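Local coordinates for Uly1 (Catenovulum maritimum, PDB 7DRQ), which cleaves the algal polysaccharide ulvan as a calcium-binding lyase of polysaccharide lyase family 24, probably by beta-elimination, at residues A114-P117 with K118-T121; S298-S302 with G303-W307; T352-E355 with N356-H360; Q423-G426 with G427-D430. All coordinates share one frame; numbering follows the deposited sequence.

Contact 1. Residues A114-P117 with K118-T121; sequences AISP and KDET
Ser116 meets Asp119 and Thr121 with the flank of its side chain and Lys118 with its tip. Its CB lies 3.2 Å from Asp119 OD1 and 3.4 Å from Thr121 OG1. Beyond CB, the hydroxyl stands anti to its own nitrogen (chi1 171°), where OG accepts the N-H of Lys118 at 3.1 Å. A small side chain with an acceptor at its end suits this place, where the chain folds back. The loop joins strands 111-115 and 122-126, neighbours in one sheet of the beta-propeller, and their pairing continues into it through Ser116 N and Thr121 O, 3.0 Å apart. Asp119 shapes the returning arm as an Asx turn: its OD1 takes the N-H of Thr121 at 3.1 Å from above the carboxylate plane, and the Thr121 hydroxyl at 2.7 Å on the syn side, tilted out of the plane towards the same face. Replacing Asp119 with alanine would probably leave the N-H and hydroxyl of Thr121 without this shared acceptor and the turn freer to shift. Asp119 OD2 is hydrogen-bonded to Tyr233 OH, and Thr121 OG1 also to His123. Pro117 suits the bend, its phi of -71° being one its ring allows.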
ATOM      1  N   ALA A 114      -1.107  -3.300  11.320  1.00 10.83           N
ATOM      2  CA  ALA A 114       0.242  -3.442  11.849  1.00  9.87           C
ATOM      3  C   ALA A 114       0.190  -3.931  13.289  1.00 11.34           C
ATOM      4  O   ALA A 114      -0.772  -3.670  14.019  1.00 11.86           O
ATOM      5  CB  ALA A 114       1.022  -2.120  11.806  1.00 10.98           C
ATOM      6  N   ILE A 115       1.251  -4.627  13.690  1.00 10.13           N
ATOM      7  CA  ILE A 115       1.508  -4.995  15.084  1.00  9.44           C
ATOM      8  C   ILE A 115       2.721  -4.208  15.567  1.00 13.03           C
ATOM      9  O   ILE A 115       3.724  -4.116  14.853  1.00 13.42           O
ATOM     10  CB  ILE A 115       1.758  -6.510  15.215  1.00 11.04           C
ATOM     11  CG1 ILE A 115       0.666  -7.321  14.509  1.00 13.47           C
ATOM     12  CG2 ILE A 115       1.887  -6.905  16.685  1.00 12.64           C
ATOM     13  CD1 ILE A 115      -0.705  -7.109  15.069  1.00 13.19           C
ATOM     14  N   SER A 116       2.636  -3.623  16.769  1.00 10.17           N
ATOM     15  CA  SER A 116       3.852  -3.133  17.426  1.00 11.52           C
ATOM     16  C   SER A 116       4.587  -4.308  18.051  1.00 12.71           C
ATOM     17  O   SER A 116       4.033  -4.974  18.926  1.00 12.17           O
ATOM     18  CB  SER A 116       3.552  -2.122  18.518  1.00  9.70           C
ATOM     19  OG  SER A 116       4.759  -1.858  19.252  1.00 11.08           O
ATOM     20  N   PRO A 117       5.828  -4.583  17.658  1.00 13.36           N
ATOM     21  CA  PRO A 117       6.574  -5.662  18.321  1.00 18.05           C
ATOM     22  C   PRO A 117       6.985  -5.303  19.741  1.00 15.64           C
ATOM     23  O   PRO A 117       7.459  -6.181  20.467  1.00 16.07           O
ATOM     24  CB  PRO A 117       7.795  -5.861  17.408  1.00 18.81           C
ATOM     25  CG  PRO A 117       7.467  -5.107  16.136  1.00 20.01           C
ATOM     26  CD  PRO A 117       6.603  -3.969  16.573  1.00 15.21           C
ATOM     27  N   LYS A 118       6.797  -4.048  20.158  1.00 15.17           N
ATOM     28  CA  LYS A 118       7.158  -3.646  21.511  1.00 14.29           C
ATOM     29  C   LYS A 118       6.052  -3.985  22.505  1.00 15.60           C
ATOM     30  O   LYS A 118       6.263  -4.778  23.426  1.00 16.25           O
ATOM     31  CB  LYS A 118       7.504  -2.158  21.539  1.00 15.77           C
ATOM     32  CG  LYS A 118       8.856  -1.878  20.898  1.00 17.72           C
ATOM     33  CD  LYS A 118       9.074  -0.393  20.666  1.00 24.01           C
ATOM     34  CE  LYS A 118      10.533  -0.097  20.381  1.00 26.07           C
ATOM     35  NZ  LYS A 118      11.371  -1.320  20.513  1.00 32.75           N
ATOM     36  N   ASP A 119       4.852  -3.432  22.321  1.00 12.11           N
ATOM     37  CA  ASP A 119       3.779  -3.662  23.285  1.00 11.78           C
ATOM     38  C   ASP A 119       2.659  -4.541  22.743  1.00 10.44           C
ATOM     39  O   ASP A 119       1.620  -4.671  23.399  1.00 12.12           O
ATOM     40  CB  ASP A 119       3.212  -2.331  23.799  1.00 12.84           C
ATOM     41  CG  ASP A 119       2.539  -1.500  22.711  1.00 14.01           C
ATOM     42  OD1 ASP A 119       2.432  -1.960  21.550  1.00 11.84           O
ATOM     43  OD2 ASP A 119       2.107  -0.374  23.031  1.00 12.12           O
ATOM     44  N   GLU A 120       2.839  -5.136  21.562  1.00 14.77           N
ATOM     45  CA  GLU A 120       1.871  -6.065  20.968  1.00 10.40           C
ATOM     46  C   GLU A 120       0.494  -5.432  20.746  1.00 14.27           C
ATOM     47  O   GLU A 120      -0.525  -6.135  20.685  1.00 11.25           O
ATOM     48  CB  GLU A 120       1.747  -7.346  21.803  1.00 12.86           C
ATOM     49  CG  GLU A 120       2.974  -8.236  21.675  1.00 15.51           C
ATOM     50  CD  GLU A 120       2.774  -9.631  22.253  1.00 19.90           C
ATOM     51  OE1 GLU A 120       1.843  -9.825  23.067  1.00 18.57           O
ATOM     52  OE2 GLU A 120       3.549 -10.538  21.883  1.00 21.55           O
ATOM     53  N   THR A 121       0.443  -4.106  20.601  1.00 11.34           N
ATOM     54  CA  THR A 121      -0.798  -3.478  20.163  1.00 11.82           C
ATOM     55  C   THR A 121      -1.031  -3.755  18.682  1.00 11.89           C
ATOM     56  O   THR A 121      -0.090  -3.945  17.904  1.00 12.20           O
ATOM     57  CB  THR A 121      -0.766  -1.971  20.387  1.00 13.07           C
ATOM     58  OG1 THR A 121       0.452  -1.455  19.856  1.00 10.39           O
ATOM     59  CG2 THR A 121      -0.890  -1.617  21.887  1.00 11.67           C
TER

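Contact 2. Residues S298-S302 with G303-W307; sequences SDDPS and GETQW
Asp300 OD2 is gripped by two donors of Thr305, the backbone N at 3.0 Å and the hydroxyl OG1 at 2.9 Å. The N-H arrives on the anti side, close to the carboxylate plane, whereas the hydroxyl comes from above it. With its serine, aspartate, glycine and tryptophan, this loop between strands 290-298 and 307-308 resembles the Asp-box turn of BNR proteins, a recurrent feature of beta-propeller blades. The carboxylate extends anti to the backbone nitrogen (chi1 179°), which carries OD2 across to Thr305 and sets OD1 to take the N-H of Ser302 in an Asx turn. Putting an alanine at Asp300 would probably leave the Thr305 N-H and hydroxyl and the Ser302 N-H without the carboxylate that takes all three, and the loop less firmly closed.

The backbone of Asp300 opens a type I turn, closed by Gly303 N on Asp300 O at 2.7 Å. Proline fits the second position, with phi near -60°, and glycine the fourth, where phi is positive and a CB would clash with the carbonyl of Ser302. Ser298 works in both directions: OG accepts from Asp300 N in an ST turn and donates to Thr305 O at 2.7 Å, nearly along the C=O axis. The Asp299 carboxylate forms salt bridges with Lys308 and Lys272. Ser298 CB sits over one face of the Trp307 indole, 3.7 Å from the centre of the five-membered ring, while Phe246 meets the tryptophan edge-to-face. The indole NE1 donates to Gly303 O at 2.7 Å, the oxygen lying 22° out of the ring plane.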
ATOM      1  N   SER A 298      17.198   7.729   4.707  1.00 11.66           N
ATOM      2  CA  SER A 298      17.556   8.410   5.942  1.00 11.05           C
ATOM      3  C   SER A 298      18.568   7.577   6.717  1.00 11.56           C
ATOM      4  O   SER A 298      18.397   6.362   6.866  1.00 10.25           O
ATOM      5  CB  SER A 298      16.318   8.661   6.804  1.00 14.49           C
ATOM      6  OG  SER A 298      16.711   9.135   8.089  1.00 13.23           O
ATOM      7  N   ASP A 299      19.622   8.227   7.202  1.00 11.52           N
ATOM      8  CA  ASP A 299      20.586   7.580   8.080  1.00 15.04           C
ATOM      9  C   ASP A 299      20.183   7.690   9.545  1.00 16.21           C
ATOM     10  O   ASP A 299      20.898   7.193  10.413  1.00 19.96           O
ATOM     11  CB  ASP A 299      21.988   8.170   7.844  1.00 14.59           C
ATOM     12  CG  ASP A 299      22.660   7.577   6.605  1.00 16.69           C
ATOM     13  OD1 ASP A 299      22.324   6.427   6.267  1.00 15.18           O
ATOM     14  OD2 ASP A 299      23.509   8.241   5.962  1.00 16.30           O
ATOM     15  N   ASP A 300      19.037   8.301   9.818  1.00 14.97           N
ATOM     16  CA  ASP A 300      18.493   8.448  11.160  1.00 13.92           C
ATOM     17  C   ASP A 300      17.571   7.268  11.447  1.00 14.11           C
ATOM     18  O   ASP A 300      16.639   7.020  10.662  1.00 12.80           O
ATOM     19  CB  ASP A 300      17.734   9.776  11.231  1.00 14.98           C
ATOM     20  CG  ASP A 300      17.087  10.064  12.577  1.00 18.10           C
ATOM     21  OD1 ASP A 300      17.086   9.231  13.507  1.00 16.72           O
ATOM     22  OD2 ASP A 300      16.545  11.183  12.690  1.00 19.34           O
ATOM     23  N   PRO A 301      17.793   6.505  12.524  1.00 15.30           N
ATOM     24  CA  PRO A 301      16.900   5.362  12.796  1.00 14.20           C
ATOM     25  C   PRO A 301      15.449   5.771  12.976  1.00 15.91           C
ATOM     26  O   PRO A 301      14.551   4.956  12.724  1.00 17.55           O
ATOM     27  CB  PRO A 301      17.467   4.739  14.082  1.00 18.63           C
ATOM     28  CG  PRO A 301      18.607   5.576  14.510  1.00 18.37           C
ATOM     29  CD  PRO A 301      18.874   6.657  13.511  1.00 16.76           C
ATOM     30  N   SER A 302      15.177   7.011  13.395  1.00 15.21           N
ATOM     31  CA  SER A 302      13.798   7.480  13.430  1.00 18.29           C
ATOM     32  C   SER A 302      13.302   7.943  12.065  1.00 18.82           C
ATOM     33  O   SER A 302      12.104   8.199  11.916  1.00 14.33           O
ATOM     34  CB  SER A 302      13.650   8.620  14.436  1.00 17.26           C
ATOM     35  OG  SER A 302      14.211   9.804  13.895  1.00 21.57           O
ATOM     36  N   GLY A 303      14.189   8.051  11.072  1.00 13.92           N
ATOM     37  CA  GLY A 303      13.801   8.515   9.752  1.00 15.71           C
ATOM     38  C   GLY A 303      13.515   9.996   9.660  1.00 17.88           C
ATOM     39  O   GLY A 303      12.999  10.449   8.636  1.00 17.32           O
ATOM     40  N   GLU A 304      13.836  10.772  10.690  1.00 16.84           N
ATOM     41  CA  GLU A 304      13.404  12.165  10.703  1.00 19.49           C
ATOM     42  C   GLU A 304      14.436  13.109  10.100  1.00 17.31           C
ATOM     43  O   GLU A 304      14.063  14.068   9.413  1.00 17.40           O
ATOM     44  CB  GLU A 304      13.050  12.575  12.137  1.00 19.25           C
ATOM     45  CG  GLU A 304      11.859  11.757  12.657  1.00 22.39           C
ATOM     46  CD  GLU A 304      11.485  12.051  14.096  1.00 29.07           C
ATOM     47  OE1 GLU A 304      11.928  13.082  14.628  1.00 25.64           O
ATOM     48  OE2 GLU A 304      10.748  11.229  14.693  1.00 29.35           O
ATOM     49  N   THR A 305      15.718  12.863  10.332  1.00 16.90           N
ATOM     50  CA  THR A 305      16.800  13.693   9.821  1.00 12.79           C
ATOM     51  C   THR A 305      17.719  12.855   8.944  1.00 14.27           C
ATOM     52  O   THR A 305      17.457  11.675   8.690  1.00 12.75           O
ATOM     53  CB  THR A 305      17.582  14.329  10.975  1.00 16.18           C
ATOM     54  OG1 THR A 305      18.260  13.300  11.712  1.00 17.76           O
ATOM     55  CG2 THR A 305      16.633  15.066  11.916  1.00 16.79           C
ATOM     56  N   GLN A 306      18.805  13.477   8.471  1.00 11.32           N
ATOM     57  CA  GLN A 306      19.874  12.756   7.768  1.00 13.90           C
ATOM     58  C   GLN A 306      19.381  12.111   6.474  1.00 12.28           C
ATOM     59  O   GLN A 306      19.773  10.993   6.134  1.00 13.88           O
ATOM     60  CB  GLN A 306      20.498  11.692   8.672  1.00 15.13           C
ATOM     61  CG  GLN A 306      21.138  12.238   9.942  1.00 18.45           C
ATOM     62  CD  GLN A 306      21.741  11.126  10.767  1.00 21.34           C
ATOM     63  OE1 GLN A 306      22.600  10.380  10.284  1.00 23.68           O
ATOM     64  NE2 GLN A 306      21.281  10.983  12.004  1.00 24.18           N
ATOM     65  N   TRP A 307      18.504  12.807   5.763  1.00 11.71           N
ATOM     66  CA  TRP A 307      18.003  12.308   4.488  1.00 12.93           C
ATOM     67  C   TRP A 307      18.987  12.619   3.371  1.00 13.18           C
ATOM     68  O   TRP A 307      19.536  13.728   3.290  1.00 13.26           O
ATOM     69  CB  TRP A 307      16.641  12.922   4.174  1.00 12.47           C
ATOM     70  CG  TRP A 307      15.526  12.211   4.873  1.00 12.93           C
ATOM     71  CD1 TRP A 307      15.004  12.506   6.095  1.00 14.93           C
ATOM     72  CD2 TRP A 307      14.800  11.069   4.385  1.00 11.37           C
ATOM     73  NE1 TRP A 307      13.989  11.626   6.404  1.00 12.67           N
ATOM     74  CE2 TRP A 307      13.849  10.729   5.372  1.00 14.61           C
ATOM     75  CE3 TRP A 307      14.864  10.305   3.214  1.00 10.41           C
ATOM     76  CZ2 TRP A 307      12.964   9.661   5.223  1.00 10.48           C
ATOM     77  CZ3 TRP A 307      13.972   9.233   3.061  1.00  8.92           C
ATOM     78  CH2 TRP A 307      13.046   8.922   4.063  1.00 11.62           C
TER
HETATM   79  O   HOH W   1       9.661   9.214  13.114  1.00 16.69           O

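Contact 3. Residues T352-E355 with N356-H360; sequences TVTE and NGDLH. With CA (calcium ion), chain D.
Thr354 and Asp358 lean across one another, the threonine hydroxyl meeting the carboxylate from above its plane, with OG1 only 2.6 Å from OD2. Thr354 OG1 donates there and accepts the N-H of Asn356 at 3.1 Å and that of Asp358 at 3.2 Å. Placed between the backbone N and the carbonyl carbon (chi1 71°), the hydroxyl is tucked under the bend, where threonine serves as donor and acceptor alike. The bend is a type I turn closing the beta hairpin of strands 350-353 and 359-369, part of a propeller blade. Gly357 ends the turn at a positive phi that would jam a side chain against the preceding carbonyl. On one face of the hairpin Thr352 and His360 extend together in the same direction; His360 ND1 is hydrogen-bonded to His380 NE2. On the other, Val353 CG2 touches Leu359 CD1 at 3.9 Å, their chains crossing at a slant beside Tyr295. At the turn Glu355 and Asn356 run alongside each other, their flat ends turned 61° apart and joined by a water between Glu355 OE2 and Asn356 ND2. The amide oxygen OD1 of Asn356 binds a calcium ion at 2.5 Å, and a calcium-bound water donates to Glu355 O.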
ATOM      1  N   THR A 352      13.460  -1.422  -4.164  1.00 10.37           N
ATOM      2  CA  THR A 352      13.893  -2.097  -2.948  1.00  9.67           C
ATOM      3  C   THR A 352      15.389  -1.866  -2.798  1.00 11.14           C
ATOM      4  O   THR A 352      16.058  -1.405  -3.726  1.00 10.00           O
ATOM      5  CB  THR A 352      13.554  -3.596  -2.982  1.00 11.52           C
ATOM      6  OG1 THR A 352      13.837  -4.183  -1.706  1.00 12.85           O
ATOM      7  CG2 THR A 352      14.384  -4.296  -4.048  1.00 12.61           C
ATOM      8  N   VAL A 353      15.896  -2.141  -1.600  1.00  9.59           N
ATOM      9  CA  VAL A 353      17.328  -2.195  -1.340  1.00  8.62           C
ATOM     10  C   VAL A 353      17.595  -3.507  -0.622  1.00  9.07           C
ATOM     11  O   VAL A 353      16.938  -3.806   0.380  1.00 12.92           O
ATOM     12  CB  VAL A 353      17.827  -0.998  -0.492  1.00  9.88           C
ATOM     13  CG1 VAL A 353      19.348  -1.100  -0.274  1.00 10.66           C
ATOM     14  CG2 VAL A 353      17.459   0.328  -1.150  1.00 10.01           C
ATOM     15  N   THR A 354      18.534  -4.296  -1.140  1.00  9.08           N
ATOM     16  CA  THR A 354      18.834  -5.589  -0.531  1.00 10.15           C
ATOM     17  C   THR A 354      19.665  -5.414   0.738  1.00 10.31           C
ATOM     18  O   THR A 354      20.194  -4.341   1.030  1.00 11.94           O
ATOM     19  CB  THR A 354      19.621  -6.483  -1.481  1.00 11.27           C
ATOM     20  OG1 THR A 354      20.952  -5.952  -1.596  1.00 10.70           O
ATOM     21  CG2 THR A 354      18.962  -6.549  -2.871  1.00  9.33           C
ATOM     22  N   GLU A 355      19.800  -6.512   1.486  1.00 10.02           N
ATOM     23  CA  GLU A 355      20.638  -6.529   2.681  1.00 12.92           C
ATOM     24  C   GLU A 355      22.111  -6.273   2.385  1.00 12.89           C
ATOM     25  O   GLU A 355      22.890  -6.098   3.333  1.00 12.37           O
ATOM     26  CB  GLU A 355      20.487  -7.874   3.413  1.00 12.56           C
ATOM     27  CG  GLU A 355      21.202  -9.016   2.713  1.00 16.68           C
ATOM     28  CD  GLU A 355      21.132 -10.325   3.483  1.00 24.24           C
ATOM     29  OE1 GLU A 355      20.300 -10.434   4.408  1.00 24.54           O
ATOM     30  OE2 GLU A 355      21.917 -11.237   3.160  1.00 25.35           O
ATOM     31  N   ASN A 356      22.518  -6.252   1.115  1.00 11.60           N
ATOM     32  CA  ASN A 356      23.879  -5.898   0.734  1.00  9.06           C
ATOM     33  C   ASN A 356      23.958  -4.511   0.112  1.00  9.94           C
ATOM     34  O   ASN A 356      24.992  -4.147  -0.463  1.00 10.67           O
ATOM     35  CB  ASN A 356      24.443  -6.945  -0.223  1.00 12.22           C
ATOM     36  CG  ASN A 356      24.522  -8.296   0.423  1.00 15.54           C
ATOM     37  OD1 ASN A 356      24.775  -8.378   1.608  1.00 10.77           O
ATOM     38  ND2 ASN A 356      24.253  -9.365  -0.339  1.00 13.95           N
ATOM     39  N   GLY A 357      22.900  -3.723   0.239  1.00  9.05           N
ATOM     40  CA  GLY A 357      22.952  -2.346  -0.210  1.00 10.61           C
ATOM     41  C   GLY A 357      22.698  -2.160  -1.682  1.00 11.52           C
ATOM     42  O   GLY A 357      22.846  -1.035  -2.170  1.00 12.36           O
ATOM     43  N   ASP A 358      22.341  -3.228  -2.407  1.00 12.41           N
ATOM     44  CA  ASP A 358      21.984  -3.102  -3.817  1.00 11.28           C
ATOM     45  C   ASP A 358      20.676  -2.342  -3.951  1.00 10.13           C
ATOM     46  O   ASP A 358      19.663  -2.719  -3.361  1.00 10.31           O
ATOM     47  CB  ASP A 358      21.831  -4.474  -4.485  1.00  8.80           C
ATOM     48  CG  ASP A 358      22.954  -5.430  -4.141  1.00 11.08           C
ATOM     49  OD1 ASP A 358      24.115  -5.142  -4.508  1.00 12.97           O
ATOM     50  OD2 ASP A 358      22.673  -6.478  -3.509  1.00 12.90           O
ATOM     51  N   LEU A 359      20.689  -1.289  -4.752  1.00 11.53           N
ATOM     52  CA  LEU A 359      19.517  -0.455  -4.976  1.00 11.37           C
ATOM     53  C   LEU A 359      18.866  -0.855  -6.295  1.00 11.83           C
ATOM     54  O   LEU A 359      19.547  -0.946  -7.317  1.00 11.16           O
ATOM     55  CB  LEU A 359      19.909   1.020  -5.007  1.00 13.04           C
ATOM     56  CG  LEU A 359      18.880   1.991  -5.586  1.00 13.27           C
ATOM     57  CD1 LEU A 359      17.685   2.072  -4.669  1.00 11.13           C
ATOM     58  CD2 LEU A 359      19.502   3.375  -5.814  1.00 13.82           C
ATOM     59  N   HIS A 360      17.548  -1.060  -6.271  1.00 11.71           N
ATOM     60  CA  HIS A 360      16.790  -1.515  -7.430  1.00 12.00           C
ATOM     61  C   HIS A 360      15.498  -0.724  -7.536  1.00  9.73           C
ATOM     62  O   HIS A 360      14.783  -0.584  -6.540  1.00 12.89           O
ATOM     63  CB  HIS A 360      16.465  -3.011  -7.319  1.00 11.18           C
ATOM     64  CG  HIS A 360      17.671  -3.887  -7.398  1.00  9.22           C
ATOM     65  ND1 HIS A 360      18.128  -4.412  -8.586  1.00  9.20           N
ATOM     66  CD2 HIS A 360      18.532  -4.306  -6.444  1.00 11.02           C
ATOM     67  CE1 HIS A 360      19.224  -5.112  -8.363  1.00 10.50           C
ATOM     68  NE2 HIS A 360      19.482  -5.078  -7.068  1.00 11.70           N
TER
HETATM   69 CA    CA D 602      26.770  -8.465   3.039  1.00 24.81          CA
HETATM   70  O   HOH W   2      24.076 -11.683   1.704  1.00 22.73           O
HETATM   71  O   HOH W   3      25.054  -7.503   4.573  1.00 19.25           O
HETATM   72  O   HOH W   4      27.761  -7.948   0.714  1.00 13.70           O
HETATM   73  O   HOH W   5      27.081 -10.637   1.967  1.00 13.52           O

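Contact 4. Residues Q423-G426 with G427-D430; sequences QAKG and GTND
Thr428 OG1 donates to Lys425 O at 2.6 Å, lying in the carbonyl plane and on a lone pair. The same oxygen receives a weak, bent hydrogen bond from Thr428 N at 3.2 Å, so that one residue holds the carbonyl twice. With chi1 at 79° the hydroxyl is folded in over its own backbone and faces Lys425 across the bend, while CG2 lies beside the same carbonyl at 3.5 Å. From its other side OG1 accepts a weak bond from Asp430 N, which gives a threonine hydroxyl two uses here.

Further back, Ala424 CB packs against Asp430 O at 3.3 Å, an approach suited to a side chain as small as alanine. Two waters fill in the pairing beside it, each donating to Asp430 O; one also donates to Gln423 O, and the other accepts from Lys425 N. The surroundings fix this frame: Ala424 pairs with Ile409 through the backbone, Asn429 is hydrogen-bonded to His380 and Asp395, and His360 takes the N-H of Gly427. Thr428 O is buried with no polar partner in the model.

Gly427, at phi 81°, occupies the third position of a type II turn, where a CB would clash with the carbonyl oxygen of Gly426. Such a turn, followed by a water-bridged arm, connects strands 418-425 and 432-436, successive antiparallel strands of one propeller blade.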
ATOM      1  N   GLN A 423      14.013 -15.018  -9.427  1.00 11.21           N
ATOM      2  CA  GLN A 423      15.001 -14.542  -8.467  1.00 12.79           C
ATOM      3  C   GLN A 423      16.250 -14.085  -9.196  1.00 15.39           C
ATOM      4  O   GLN A 423      16.648 -14.687 -10.195  1.00 14.16           O
ATOM      5  CB  GLN A 423      15.319 -15.653  -7.451  1.00 14.23           C
ATOM      6  CG  GLN A 423      16.731 -15.724  -6.945  1.00 20.69           C
ATOM      7  CD  GLN A 423      16.973 -17.010  -6.166  1.00 22.33           C
ATOM      8  OE1 GLN A 423      16.060 -17.537  -5.524  1.00 23.74           O
ATOM      9  NE2 GLN A 423      18.192 -17.528  -6.233  1.00 22.63           N
ATOM     10  N   ALA A 424      16.851 -13.007  -8.702  1.00 13.57           N
ATOM     11  CA  ALA A 424      18.108 -12.488  -9.231  1.00 11.84           C
ATOM     12  C   ALA A 424      18.995 -12.095  -8.062  1.00 15.37           C
ATOM     13  O   ALA A 424      18.504 -11.635  -7.030  1.00 13.07           O
ATOM     14  CB  ALA A 424      17.894 -11.269 -10.143  1.00 13.45           C
ATOM     15  N   LYS A 425      20.303 -12.287  -8.222  1.00 12.62           N
ATOM     16  CA  LYS A 425      21.233 -11.764  -7.228  1.00 12.57           C
ATOM     17  C   LYS A 425      21.130 -10.250  -7.201  1.00 11.34           C
ATOM     18  O   LYS A 425      21.064  -9.612  -8.253  1.00 10.80           O
ATOM     19  CB  LYS A 425      22.668 -12.189  -7.550  1.00 14.96           C
ATOM     20  CG  LYS A 425      23.718 -11.567  -6.617  1.00 25.31           C
ATOM     21  CD  LYS A 425      24.945 -12.462  -6.457  1.00 31.46           C
ATOM     22  CE  LYS A 425      25.876 -11.955  -5.358  1.00 31.15           C
ATOM     23  NZ  LYS A 425      25.218 -10.965  -4.456  1.00 36.25           N
ATOM     24  N   GLY A 426      21.099  -9.673  -5.999  1.00 11.70           N
ATOM     25  CA  GLY A 426      21.024  -8.226  -5.890  1.00 10.55           C
ATOM     26  C   GLY A 426      22.171  -7.582  -6.635  1.00 10.76           C
ATOM     27  O   GLY A 426      23.261  -8.168  -6.706  1.00 12.32           O
ATOM     28  N   GLY A 427      21.950  -6.392  -7.188  1.00 10.26           N
ATOM     29  CA  GLY A 427      22.964  -5.732  -7.977  1.00 11.30           C
ATOM     30  C   GLY A 427      23.060  -6.215  -9.404  1.00 13.41           C
ATOM     31  O   GLY A 427      23.957  -5.770 -10.130  1.00 14.22           O
ATOM     32  N   THR A 428      22.158  -7.103  -9.831  1.00 12.27           N
ATOM     33  CA  THR A 428      22.165  -7.660 -11.176  1.00 14.18           C
ATOM     34  C   THR A 428      20.768  -7.593 -11.776  1.00 13.60           C
ATOM     35  O   THR A 428      19.784  -7.284 -11.100  1.00 10.49           O
ATOM     36  CB  THR A 428      22.646  -9.121 -11.201  1.00 14.54           C
ATOM     37  OG1 THR A 428      21.573  -9.991 -10.794  1.00 13.50           O
ATOM     38  CG2 THR A 428      23.864  -9.322 -10.285  1.00 16.55           C
ATOM     39  N   ASN A 429      20.695  -7.913 -13.068  1.00 10.52           N
ATOM     40  CA  ASN A 429      19.435  -8.052 -13.790  1.00 14.01           C
ATOM     41  C   ASN A 429      19.251  -9.482 -14.306  1.00 13.28           C
ATOM     42  O   ASN A 429      18.585  -9.705 -15.323  1.00 14.18           O
ATOM     43  CB  ASN A 429      19.375  -7.046 -14.942  1.00 12.26           C
ATOM     44  CG  ASN A 429      18.016  -7.000 -15.631  1.00 15.58           C
ATOM     45  OD1 ASN A 429      16.956  -7.034 -14.988  1.00 13.17           O
ATOM     46  ND2 ASN A 429      18.047  -6.940 -16.956  1.00 16.19           N
ATOM     47  N   ASP A 430      19.805 -10.469 -13.604  1.00 14.07           N
ATOM     48  CA  ASP A 430      19.856 -11.843 -14.125  1.00 15.19           C
ATOM     49  C   ASP A 430      18.854 -12.709 -13.364  1.00 13.70           C
ATOM     50  O   ASP A 430      19.196 -13.383 -12.387  1.00 13.76           O
ATOM     51  CB  ASP A 430      21.263 -12.396 -14.027  1.00 20.89           C
ATOM     52  CG  ASP A 430      22.237 -11.658 -14.927  1.00 31.93           C
ATOM     53  OD1 ASP A 430      21.868 -11.342 -16.082  1.00 33.09           O
ATOM     54  OD2 ASP A 430      23.371 -11.394 -14.472  1.00 38.04           O
TER
HETATM   55  O   HOH W   6      19.100 -16.011 -11.270  1.00 24.92           O
HETATM   56  O   HOH W   7      21.354 -13.510 -10.602  1.00 19.83           O

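How the contacts relate
The four contacts follow one another along the chain, each a tight turn at the end of a strand in a different antiparallel sheet, an arrangement consistent with separate blades of a beta-propeller. Contact 1 lies farthest from contact 4, their centres about 33 Å apart, and about 22 Å from contact 2. Contacts 2 and 3 are separated by about 17 Å between centres and do not touch, although Tyr295 of strand 290-298 packs on contact 3. Contacts 3 and 4 are neighbours, with centres about 10 Å apart: His360 NE2 lies 2.8 Å from Gly427 N, a probable hydrogen bond, and so two adjacent sheets are joined through their turns.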